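Long-range contact in uncharacterized protein 14 (Sulfolobus islandicus filamentous virus, PDB 2H36), which is of unknown function but belongs to a family that includes AcrID1 anti-CRISPR proteins, and so may counter the host's CRISPR defence: residues E89-K94 with I101-G106. Residues are numbered along the deposited sequence; the frame is centred on the assembly and turned at random.
Sequences EFTYRK and IYEVQG
V104 CG1 lies over one face of the F90 ring, 4.3 Å from its centroid in a CH-pi contact, while V104 CG2 meets F90 CD2 at 3.7 Å. I101 CD1 approaches the same ring obliquely, and Y53 packs against it edge-to-face. F90 takes chi1 -63°, setting CG anti to its carbonyl carbon; its ring runs beside the valine's branches. Phenylalanine, valine and isoleucine suit this buried side, offering broad apolar surfaces and no polar atoms to satisfy. Y92 shares the face, its CB 3.8 Å from I101 CA, but its ring swings outward from the partner strand and also meets Y53 edge-to-face.

Near the turn of the hairpin, R93 and Y102 cross obliquely, guanidinium and ring planes 8° apart, with R93 CD 3.6 Å from Y102 CE1. Arginine's long methylenes can border an aromatic ring while its charged tip stays near solvent.

The other face carries E89, T91, E103 and Q105; it is partly exposed, so polar and charged side chains suit it. T91 CB touches E103 CB at 3.7 Å. E89 runs beside Q105 while its OE1 accepts a hydrogen bond from Q75.

E89 with Q105 and T91 with E103 each exchange two backbone hydrogen bonds. T91 O, taking E103 N at 3.2 Å, also accepts from Y102 N at 2.8 Å. The extra residue, with Y102 at a near-helical psi of -22°, shifts the register by one, making this a classic beta bulge in the antiparallel hairpin of strands 85-94 and 98-109.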
ATOM      1  N   GLU A  89      -0.918   8.918   1.026  1.00 31.09           N
ATOM      2  CA  GLU A  89      -1.660   9.210  -0.207  1.00 31.25           C
ATOM      3  C   GLU A  89      -1.231   8.350  -1.387  1.00 31.19           C
ATOM      4  O   GLU A  89      -0.051   8.346  -1.751  1.00 31.59           O
ATOM      5  CB  GLU A  89      -1.481  10.678  -0.552  1.00 31.11           C
ATOM      6  CG  GLU A  89      -2.138  11.107  -1.838  1.00 32.70           C
ATOM      7  CD  GLU A  89      -1.953  12.600  -2.094  1.00 34.52           C
ATOM      8  OE1 GLU A  89      -2.717  13.406  -1.505  1.00 34.61           O
ATOM      9  OE2 GLU A  89      -1.037  12.962  -2.875  1.00 34.60           O
ATOM     10  N   PHE A  90      -2.183   7.628  -1.983  1.00 31.05           N
ATOM     11  CA  PHE A  90      -1.904   6.799  -3.174  1.00 30.91           C
ATOM     12  C   PHE A  90      -2.527   7.289  -4.466  1.00 30.89           C
ATOM     13  O   PHE A  90      -3.752   7.425  -4.552  1.00 31.18           O
ATOM     14  CB  PHE A  90      -2.475   5.397  -3.023  1.00 30.72           C
ATOM     15  CG  PHE A  90      -1.869   4.603  -1.897  1.00 31.46           C
ATOM     16  CD1 PHE A  90      -2.401   4.673  -0.611  1.00 31.39           C
ATOM     17  CD2 PHE A  90      -0.793   3.756  -2.125  1.00 31.18           C
ATOM     18  CE1 PHE A  90      -1.858   3.933   0.423  1.00 30.76           C
ATOM     19  CE2 PHE A  90      -0.253   3.010  -1.089  1.00 31.04           C
ATOM     20  CZ  PHE A  90      -0.786   3.101   0.185  1.00 30.64           C
ATOM     21  N   THR A  91      -1.675   7.424  -5.508  1.00 30.44           N
ATOM     22  CA  THR A  91      -2.192   7.892  -6.790  1.00 29.89           C
ATOM     23  C   THR A  91      -2.255   6.607  -7.588  1.00 29.73           C
ATOM     24  O   THR A  91      -1.252   5.907  -7.696  1.00 30.11           O
ATOM     25  CB  THR A  91      -1.302   8.893  -7.511  1.00 29.50           C
ATOM     26  OG1 THR A  91      -1.243  10.098  -6.749  1.00 29.82           O
ATOM     27  CG2 THR A  91      -1.863   9.213  -8.872  1.00 29.31           C
ATOM     28  N   TYR A  92      -3.422   6.277  -8.130  1.00 29.53           N
ATOM     29  CA  TYR A  92      -3.550   5.041  -8.902  1.00 29.39           C
ATOM     30  C   TYR A  92      -4.694   4.863  -9.893  1.00 29.29           C
ATOM     31  O   TYR A  92      -5.815   5.328  -9.671  1.00 29.46           O
ATOM     32  CB  TYR A  92      -3.814   3.855  -7.972  1.00 29.48           C
ATOM     33  CG  TYR A  92      -5.188   3.816  -7.332  1.00 29.54           C
ATOM     34  CD1 TYR A  92      -5.363   4.173  -5.992  1.00 29.84           C
ATOM     35  CD2 TYR A  92      -6.305   3.381  -8.048  1.00 29.44           C
ATOM     36  CE1 TYR A  92      -6.619   4.117  -5.391  1.00 29.81           C
ATOM     37  CE2 TYR A  92      -7.564   3.330  -7.460  1.00 29.81           C
ATOM     38  CZ  TYR A  92      -7.711   3.693  -6.131  1.00 29.73           C
ATOM     39  OH  TYR A  92      -8.953   3.634  -5.547  1.00 29.55           O
ATOM     40  N   ARG A  93      -4.355   4.086 -10.962  1.00 29.11           N
ATOM     41  CA  ARG A  93      -5.379   3.777 -11.954  1.00 29.02           C
ATOM     42  C   ARG A  93      -5.816   2.389 -11.528  1.00 29.60           C
ATOM     43  O   ARG A  93      -5.049   1.651 -10.899  1.00 29.89           O
ATOM     44  CB  ARG A  93      -4.850   3.737 -13.382  1.00 28.49           C
ATOM     45  CG  ARG A  93      -4.681   5.103 -13.999  1.00 27.31           C
ATOM     46  CD  ARG A  93      -3.838   5.018 -15.239  1.00 24.58           C
ATOM     47  NE  ARG A  93      -4.464   4.179 -16.250  1.00 22.62           N
ATOM     48  CZ  ARG A  93      -3.968   3.980 -17.463  1.00 21.23           C
ATOM     49  NH1 ARG A  93      -2.834   4.565 -17.822  1.00 21.28           N
ATOM     50  NH2 ARG A  93      -4.607   3.202 -18.318  1.00 20.24           N
ATOM     51  N   LYS A  94      -7.050   2.038 -11.862  1.00 30.06           N
ATOM     52  CA  LYS A  94      -7.609   0.768 -11.455  1.00 30.58           C
ATOM     53  C   LYS A  94      -8.342   0.175 -12.634  1.00 30.93           C
ATOM     54  O   LYS A  94      -9.254   0.797 -13.180  1.00 30.86           O
ATOM     55  CB  LYS A  94      -8.548   0.970 -10.264  1.00 30.60           C
ATOM     56  CG  LYS A  94      -9.364  -0.252  -9.904  1.00 31.27           C
ATOM     57  CD  LYS A  94      -9.925  -0.111  -8.493  1.00 31.99           C
ATOM     58  CE  LYS A  94     -10.859  -1.317  -8.216  1.00 32.71           C
ATOM     59  NZ  LYS A  94     -11.029  -1.380  -6.714  1.00 33.31           N
ATOM     60  N   ILE A 101      -0.782   1.342  -8.794  1.00 25.83           N
ATOM     61  CA  ILE A 101      -0.251   2.504  -8.078  1.00 25.70           C
ATOM     62  C   ILE A 101       0.856   3.177  -8.870  1.00 26.06           C
ATOM     63  O   ILE A 101       1.869   2.555  -9.198  1.00 25.88           O
ATOM     64  CB  ILE A 101       0.330   2.100  -6.705  1.00 25.72           C
ATOM     65  CG1 ILE A 101      -0.753   1.443  -5.847  1.00 25.41           C
ATOM     66  CG2 ILE A 101       0.962   3.313  -5.994  1.00 24.59           C
ATOM     67  CD1 ILE A 101      -0.211   0.558  -4.746  1.00 25.02           C
ATOM     68  N   TYR A 102       0.665   4.457  -9.162  1.00 26.54           N
ATOM     69  CA  TYR A 102       1.710   5.245  -9.790  1.00 27.32           C
ATOM     70  C   TYR A 102       2.516   6.057  -8.778  1.00 28.57           C
ATOM     71  O   TYR A 102       3.666   6.409  -9.041  1.00 28.88           O
ATOM     72  CB  TYR A 102       1.128   6.144 -10.861  1.00 26.47           C
ATOM     73  CG  TYR A 102       0.742   5.398 -12.108  1.00 26.28           C
ATOM     74  CD1 TYR A 102      -0.508   4.765 -12.219  1.00 25.38           C
ATOM     75  CD2 TYR A 102       1.622   5.318 -13.187  1.00 25.63           C
ATOM     76  CE1 TYR A 102      -0.865   4.071 -13.376  1.00 24.42           C
ATOM     77  CE2 TYR A 102       1.273   4.630 -14.346  1.00 25.29           C
ATOM     78  CZ  TYR A 102       0.031   4.012 -14.435  1.00 25.28           C
ATOM     79  OH  TYR A 102      -0.302   3.341 -15.589  1.00 25.76           O
ATOM     80  N   GLU A 103       1.933   6.319  -7.610  1.00 29.85           N
ATOM     81  CA  GLU A 103       2.586   7.173  -6.629  1.00 31.63           C
ATOM     82  C   GLU A 103       2.143   7.174  -5.160  1.00 31.55           C
ATOM     83  O   GLU A 103       0.956   7.332  -4.851  1.00 31.92           O
ATOM     84  CB  GLU A 103       2.349   8.648  -6.995  1.00 31.25           C
ATOM     85  CG  GLU A 103       3.095   9.637  -6.114  1.00 33.34           C
ATOM     86  CD  GLU A 103       3.048  11.069  -6.642  1.00 34.15           C
ATOM     87  OE1 GLU A 103       2.992  11.274  -7.885  1.00 37.02           O
ATOM     88  OE2 GLU A 103       3.094  11.999  -5.798  1.00 37.98           O
ATOM     89  N   VAL A 104       3.105   6.970  -4.265  1.00 31.67           N
ATOM     90  CA  VAL A 104       2.794   6.963  -2.842  1.00 32.01           C
ATOM     91  C   VAL A 104       3.534   8.105  -2.161  1.00 32.31           C
ATOM     92  O   VAL A 104       4.702   8.392  -2.463  1.00 33.00           O
ATOM     93  CB  VAL A 104       3.176   5.649  -2.118  1.00 32.18           C
ATOM     94  CG1 VAL A 104       2.546   5.621  -0.715  1.00 32.17           C
ATOM     95  CG2 VAL A 104       2.745   4.428  -2.910  1.00 31.73           C
ATOM     96  N   GLN A 105       2.848   8.738  -1.220  1.00 31.74           N
ATOM     97  CA  GLN A 105       3.363   9.886  -0.543  1.00 30.99           C
ATOM     98  C   GLN A 105       2.937   9.776   0.902  1.00 30.66           C
ATOM     99  O   GLN A 105       1.835   9.296   1.194  1.00 30.71           O
ATOM    100  CB  GLN A 105       2.722  11.094  -1.163  1.00 31.14           C
ATOM    101  CG  GLN A 105       3.450  12.377  -0.973  1.00 32.34           C
ATOM    102  CD  GLN A 105       3.053  13.348  -2.040  1.00 34.38           C
ATOM    103  OE1 GLN A 105       1.928  13.290  -2.558  1.00 34.66           O
ATOM    104  NE2 GLN A 105       3.970  14.239  -2.402  1.00 35.75           N
ATOM    105  N   GLY A 106       3.810  10.202   1.808  1.00 30.07           N
ATOM    106  CA  GLY A 106       3.494  10.226   3.225  1.00 29.59           C
ATOM    107  C   GLY A 106       3.948  11.518   3.861  1.00 29.50           C
ATOM    108  O   GLY A 106       4.947  12.109   3.441  1.00 29.97           O
TER